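Local coordinates for nitrophorin Cim l NP (PDB 2IMQ), which carries nitric oxide on its heme in bed bug saliva and delivers it to the victim during feeding, causing vasodilation, at residues Val174-Lys184 / Tyr233-Arg244. Sequence-based numbering, arbitrary orientation.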
loop_
_atom_site.group_PDB
_atom_site.type_symbol
_atom_site.label_atom_id
_atom_site.label_comp_id
_atom_site.label_asym_id
_atom_site.label_seq_id
_atom_site.Cartn_x
_atom_site.Cartn_y
_atom_site.Cartn_z
ATOM N N VAL A 174 -4.106 -9.650 -6.183
ATOM C CA VAL A 174 -3.832 -11.007 -5.694
ATOM C C VAL A 174 -5.054 -11.445 -4.830
ATOM O O VAL A 174 -5.445 -10.708 -3.940
ATOM C CB VAL A 174 -2.528 -11.039 -4.854
ATOM C CG1 VAL A 174 -2.399 -12.321 -4.119
ATOM C CG2 VAL A 174 -1.341 -10.816 -5.764
ATOM N N ARG A 175 -5.540 -12.639 -5.099
ATOM C CA ARG A 175 -6.731 -13.140 -4.403
ATOM C C ARG A 175 -6.479 -14.552 -3.874
ATOM O O ARG A 175 -5.430 -15.126 -4.097
ATOM C CB ARG A 175 -7.945 -13.096 -5.313
ATOM C CG ARG A 175 -8.262 -11.690 -5.867
ATOM C CD ARG A 175 -8.774 -10.801 -4.765
ATOM N NE ARG A 175 -9.226 -9.488 -5.183
ATOM C CZ ARG A 175 -8.482 -8.391 -5.136
ATOM N NH1 ARG A 175 -7.207 -8.449 -4.758
ATOM N NH2 ARG A 175 -9.000 -7.239 -5.484
ATOM N N VAL A 176 -7.463 -15.054 -3.143
ATOM C CA VAL A 176 -7.404 -16.395 -2.623
ATOM C C VAL A 176 -8.095 -17.309 -3.606
ATOM O O VAL A 176 -9.296 -17.163 -3.857
ATOM C CB VAL A 176 -8.071 -16.410 -1.233
ATOM C CG1 VAL A 176 -8.351 -17.820 -0.735
ATOM C CG2 VAL A 176 -7.208 -15.690 -0.183
ATOM N N GLU A 177 -7.354 -18.266 -4.127
ATOM C CA GLU A 177 -7.821 -19.143 -5.170
ATOM C C GLU A 177 -8.358 -20.450 -4.560
ATOM O O GLU A 177 -7.756 -21.499 -4.657
ATOM C CB GLU A 177 -6.678 -19.396 -6.144
ATOM C CG GLU A 177 -7.159 -20.001 -7.448
ATOM C CD GLU A 177 -6.138 -20.067 -8.535
ATOM O OE1 GLU A 177 -5.219 -19.221 -8.558
ATOM O OE2 GLU A 177 -6.313 -20.977 -9.400
ATOM N N THR A 178 -9.529 -20.358 -3.967
ATOM C CA THR A 178 -10.333 -21.498 -3.576
ATOM C C THR A 178 -11.767 -21.043 -3.549
ATOM O O THR A 178 -12.097 -19.881 -3.786
ATOM C CB THR A 178 -9.876 -22.061 -2.226
ATOM O OG1 THR A 178 -10.512 -23.314 -1.963
ATOM C CG2 THR A 178 -10.158 -21.157 -1.051
ATOM N N ASN A 179 -12.679 -21.960 -3.256
ATOM C CA ASN A 179 -14.068 -21.589 -3.217
ATOM C C ASN A 179 -14.418 -20.893 -1.910
ATOM O O ASN A 179 -13.702 -20.982 -0.915
ATOM C CB ASN A 179 -14.958 -22.818 -3.471
ATOM C CG ASN A 179 -14.813 -23.823 -2.369
ATOM O OD1 ASN A 179 -15.389 -23.635 -1.296
ATOM N ND2 ASN A 179 -14.091 -24.882 -2.624
ATOM N N ALA A 180 -15.532 -20.196 -1.937
ATOM C CA ALA A 180 -15.950 -19.380 -0.818
ATOM C C ALA A 180 -16.270 -20.208 0.408
ATOM O O ALA A 180 -16.082 -19.777 1.532
ATOM C CB ALA A 180 -17.093 -18.495 -1.154
ATOM N N THR A 181 -16.831 -21.380 0.217
ATOM C CA THR A 181 -17.227 -22.213 1.385
ATOM C C THR A 181 -16.007 -22.632 2.177
ATOM O O THR A 181 -15.955 -22.456 3.406
ATOM C CB THR A 181 -17.896 -23.508 0.940
ATOM O OG1 THR A 181 -18.745 -23.258 -0.176
ATOM C CG2 THR A 181 -18.780 -24.053 2.078
ATOM N N HIS A 182 -14.983 -23.110 1.490
ATOM C CA HIS A 182 -13.772 -23.533 2.144
ATOM C C HIS A 182 -13.066 -22.353 2.787
ATOM O O HIS A 182 -12.596 -22.428 3.904
ATOM C CB HIS A 182 -12.904 -24.271 1.162
ATOM C CG HIS A 182 -11.689 -24.872 1.758
ATOM N ND1 HIS A 182 -11.736 -25.768 2.809
ATOM C CD2 HIS A 182 -10.390 -24.734 1.441
ATOM C CE1 HIS A 182 -10.501 -26.146 3.104
ATOM N NE2 HIS A 182 -9.659 -25.513 2.299
ATOM N N ALA A 183 -12.957 -21.252 2.051
ATOM C CA ALA A 183 -12.315 -20.079 2.581
ATOM C C ALA A 183 -13.007 -19.585 3.857
ATOM O O ALA A 183 -12.339 -19.300 4.867
ATOM C CB ALA A 183 -12.344 -18.956 1.523
ATOM N N LYS A 184 -14.326 -19.515 3.817
ATOM C CA LYS A 184 -15.050 -19.050 4.994
ATOM C C LYS A 184 -14.886 -19.998 6.186
ATOM O O LYS A 184 -14.738 -19.564 7.334
ATOM C CB LYS A 184 -16.491 -18.782 4.689
ATOM C CG LYS A 184 -17.281 -18.219 5.891
ATOM C CD LYS A 184 -16.745 -16.876 6.367
ATOM C CE LYS A 184 -17.761 -16.096 7.203
ATOM N NZ LYS A 184 -18.358 -16.953 8.210
ATOM N N TYR A 233 -18.776 -11.111 5.925
ATOM C CA TYR A 233 -18.343 -11.304 4.531
ATOM C C TYR A 233 -19.515 -11.397 3.609
ATOM O O TYR A 233 -20.495 -12.090 3.892
ATOM C CB TYR A 233 -17.444 -12.508 4.342
ATOM C CG TYR A 233 -16.097 -12.324 4.975
ATOM C CD1 TYR A 233 -15.836 -12.827 6.215
ATOM C CD2 TYR A 233 -15.084 -11.636 4.322
ATOM C CE1 TYR A 233 -14.636 -12.648 6.816
ATOM C CE2 TYR A 233 -13.897 -11.448 4.902
ATOM C CZ TYR A 233 -13.647 -11.941 6.149
ATOM O OH TYR A 233 -12.466 -11.792 6.812
ATOM N N ASP A 234 -19.413 -10.661 2.534
ATOM C CA ASP A 234 -20.199 -10.876 1.354
ATOM C C ASP A 234 -19.562 -12.014 0.553
ATOM O O ASP A 234 -18.511 -11.831 -0.107
ATOM C CB ASP A 234 -20.250 -9.589 0.564
ATOM C CG ASP A 234 -21.013 -9.737 -0.725
ATOM O OD1 ASP A 234 -21.347 -10.857 -1.101
ATOM O OD2 ASP A 234 -21.285 -8.763 -1.472
ATOM N N LEU A 235 -20.187 -13.188 0.603
ATOM C CA LEU A 235 -19.605 -14.380 0.057
ATOM C C LEU A 235 -19.852 -14.604 -1.419
ATOM O O LEU A 235 -19.503 -15.644 -1.941
ATOM C CB LEU A 235 -19.953 -15.604 0.900
ATOM C CG LEU A 235 -19.450 -15.463 2.346
ATOM C CD1 LEU A 235 -20.170 -16.425 3.246
ATOM C CD2 LEU A 235 -17.924 -15.574 2.430
ATOM N N SER A 236 -20.337 -13.554 -2.105
ATOM C CA SER A 236 -20.253 -13.444 -3.566
ATOM C C SER A 236 -18.824 -13.453 -4.118
ATOM O O SER A 236 -18.596 -13.763 -5.272
ATOM C CB SER A 236 -20.951 -12.193 -4.101
ATOM O OG SER A 236 -20.340 -10.993 -3.690
ATOM N N ALA A 237 -17.850 -13.148 -3.271
ATOM C CA ALA A 237 -16.429 -13.330 -3.575
ATOM C C ALA A 237 -15.789 -14.185 -2.495
ATOM O O ALA A 237 -16.098 -14.103 -1.314
ATOM C CB ALA A 237 -15.749 -11.966 -3.631
ATOM N N THR A 238 -14.829 -14.971 -2.915
ATOM C CA THR A 238 -13.999 -15.678 -1.933
ATOM C C THR A 238 -13.247 -14.673 -1.105
ATOM O O THR A 238 -12.532 -13.811 -1.628
ATOM C CB THR A 238 -13.007 -16.608 -2.634
ATOM O OG1 THR A 238 -13.787 -17.588 -3.345
ATOM C CG2 THR A 238 -12.110 -17.320 -1.657
ATOM N N PRO A 239 -13.369 -14.721 0.211
ATOM C CA PRO A 239 -12.606 -13.840 1.076
ATOM C C PRO A 239 -11.130 -13.860 0.719
ATOM O O PRO A 239 -10.512 -14.910 0.571
ATOM C CB PRO A 239 -12.849 -14.442 2.492
ATOM C CG PRO A 239 -14.228 -15.037 2.413
ATOM C CD PRO A 239 -14.272 -15.594 0.980
ATOM N N SER A 240 -10.553 -12.660 0.620
ATOM C CA SER A 240 -9.189 -12.479 0.160
ATOM C C SER A 240 -8.502 -11.339 0.876
ATOM O O SER A 240 -9.170 -10.464 1.434
ATOM C CB SER A 240 -9.159 -12.179 -1.359
ATOM O OG SER A 240 -9.627 -13.248 -2.109
ATOM N N TRP A 241 -7.172 -11.351 0.772
ATOM C CA TRP A 241 -6.316 -10.269 1.221
ATOM C C TRP A 241 -6.028 -9.378 0.030
ATOM O O TRP A 241 -5.242 -9.738 -0.857
ATOM C CB TRP A 241 -5.070 -10.829 1.838
ATOM C CG TRP A 241 -5.339 -11.467 3.176
ATOM C CD1 TRP A 241 -5.441 -10.852 4.374
ATOM C CD2 TRP A 241 -5.484 -12.871 3.431
ATOM N NE1 TRP A 241 -5.691 -11.786 5.348
ATOM C CE2 TRP A 241 -5.691 -13.032 4.795
ATOM C CE3 TRP A 241 -5.499 -14.007 2.617
ATOM C CZ2 TRP A 241 -5.848 -14.266 5.373
ATOM C CZ3 TRP A 241 -5.666 -15.246 3.202
ATOM C CH2 TRP A 241 -5.850 -15.345 4.575
ATOM N N THR A 242 -6.670 -8.239 0.015
ATOM C CA THR A 242 -6.601 -7.336 -1.131
ATOM C C THR A 242 -5.479 -6.317 -0.985
ATOM O O THR A 242 -4.441 -6.411 -1.654
ATOM C CB THR A 242 -7.948 -6.757 -1.406
ATOM O OG1 THR A 242 -8.413 -6.105 -0.242
ATOM C CG2 THR A 242 -8.908 -7.839 -1.741
ATOM N N ASP A 243 -5.599 -5.437 -0.016
ATOM C CA ASP A 243 -4.497 -4.486 0.303
ATOM C C ASP A 243 -3.335 -5.227 0.948
ATOM O O ASP A 243 -3.542 -5.969 1.912
ATOM C CB ASP A 243 -5.012 -3.404 1.233
ATOM C CG ASP A 243 -5.864 -2.409 0.466
ATOM O OD1 ASP A 243 -5.243 -1.536 -0.231
ATOM O OD2 ASP A 243 -7.125 -2.425 0.435
ATOM N N ARG A 244 -2.125 -5.012 0.452
ATOM C CA ARG A 244 -0.947 -5.671 0.902
ATOM C C ARG A 244 0.153 -4.659 1.047
ATOM O O ARG A 244 0.168 -3.620 0.400
ATOM C CB ARG A 244 -0.475 -6.776 -0.092
ATOM C CG ARG A 244 -1.581 -7.668 -0.614
ATOM C CD ARG A 244 -2.215 -8.604 0.405
ATOM N NE ARG A 244 -1.438 -9.793 0.635
ATOM C CZ ARG A 244 -1.596 -10.934 -0.011
ATOM N NH1 ARG A 244 -2.549 -11.078 -0.936
ATOM N NH2 ARG A 244 -0.767 -11.944 0.251
HETATM O O HOH W 1 -4.041 -8.276 -3.554
#
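Val176 and Ser240 meet where a loop leading into a helix runs beside irregular chain leading into a strand, joined by side-chain hydroxyls rather than strand pairing. Ser240 OG accepts from Val176 N at 3.0 Å, nearly straight at 165°, and donates in turn to Thr238 O, fixing the hydroxyl's rotation. Thr238 uses its hydroxyl the other way round, OG1 donating across the contact to Thr178 O over 2.9 Å. Chi1 of -63° sets OG1 beside the backbone N and CG2 anti to it, this methyl packing on Ala183 CB at 3.6 Å. Packing is tight here: Val176 CB lies 3.4 Å from Pro239 O, a buried carbonyl without a polar partner, while Val176 CG2 rests obliquely against Trp241 CE3 at 3.7 Å. Thr242 CG2 sits over the centre of one face of the Arg175 guanidinium, whose NH1 donates to Val174 O from above the carbonyl plane and also salt-bridges Asp171. The other end is looser and more exposed; Leu235 CD2 only grazes Lys184 CB at 4.2 Å, and Lys184 CE leans obliquely on Tyr233 CD1 at 3.9 Å. In this DNase I-like fold, with the Thr242 side chain about 13 Å from the heme, the contact joins the start of helix 180-188 to the lead-in of edge strand 243-248, Leu195 of helix 192-196 touching Val176, Ala183 and Trp241, and Leu201 of helix 201-206 touching Val174 and Arg244.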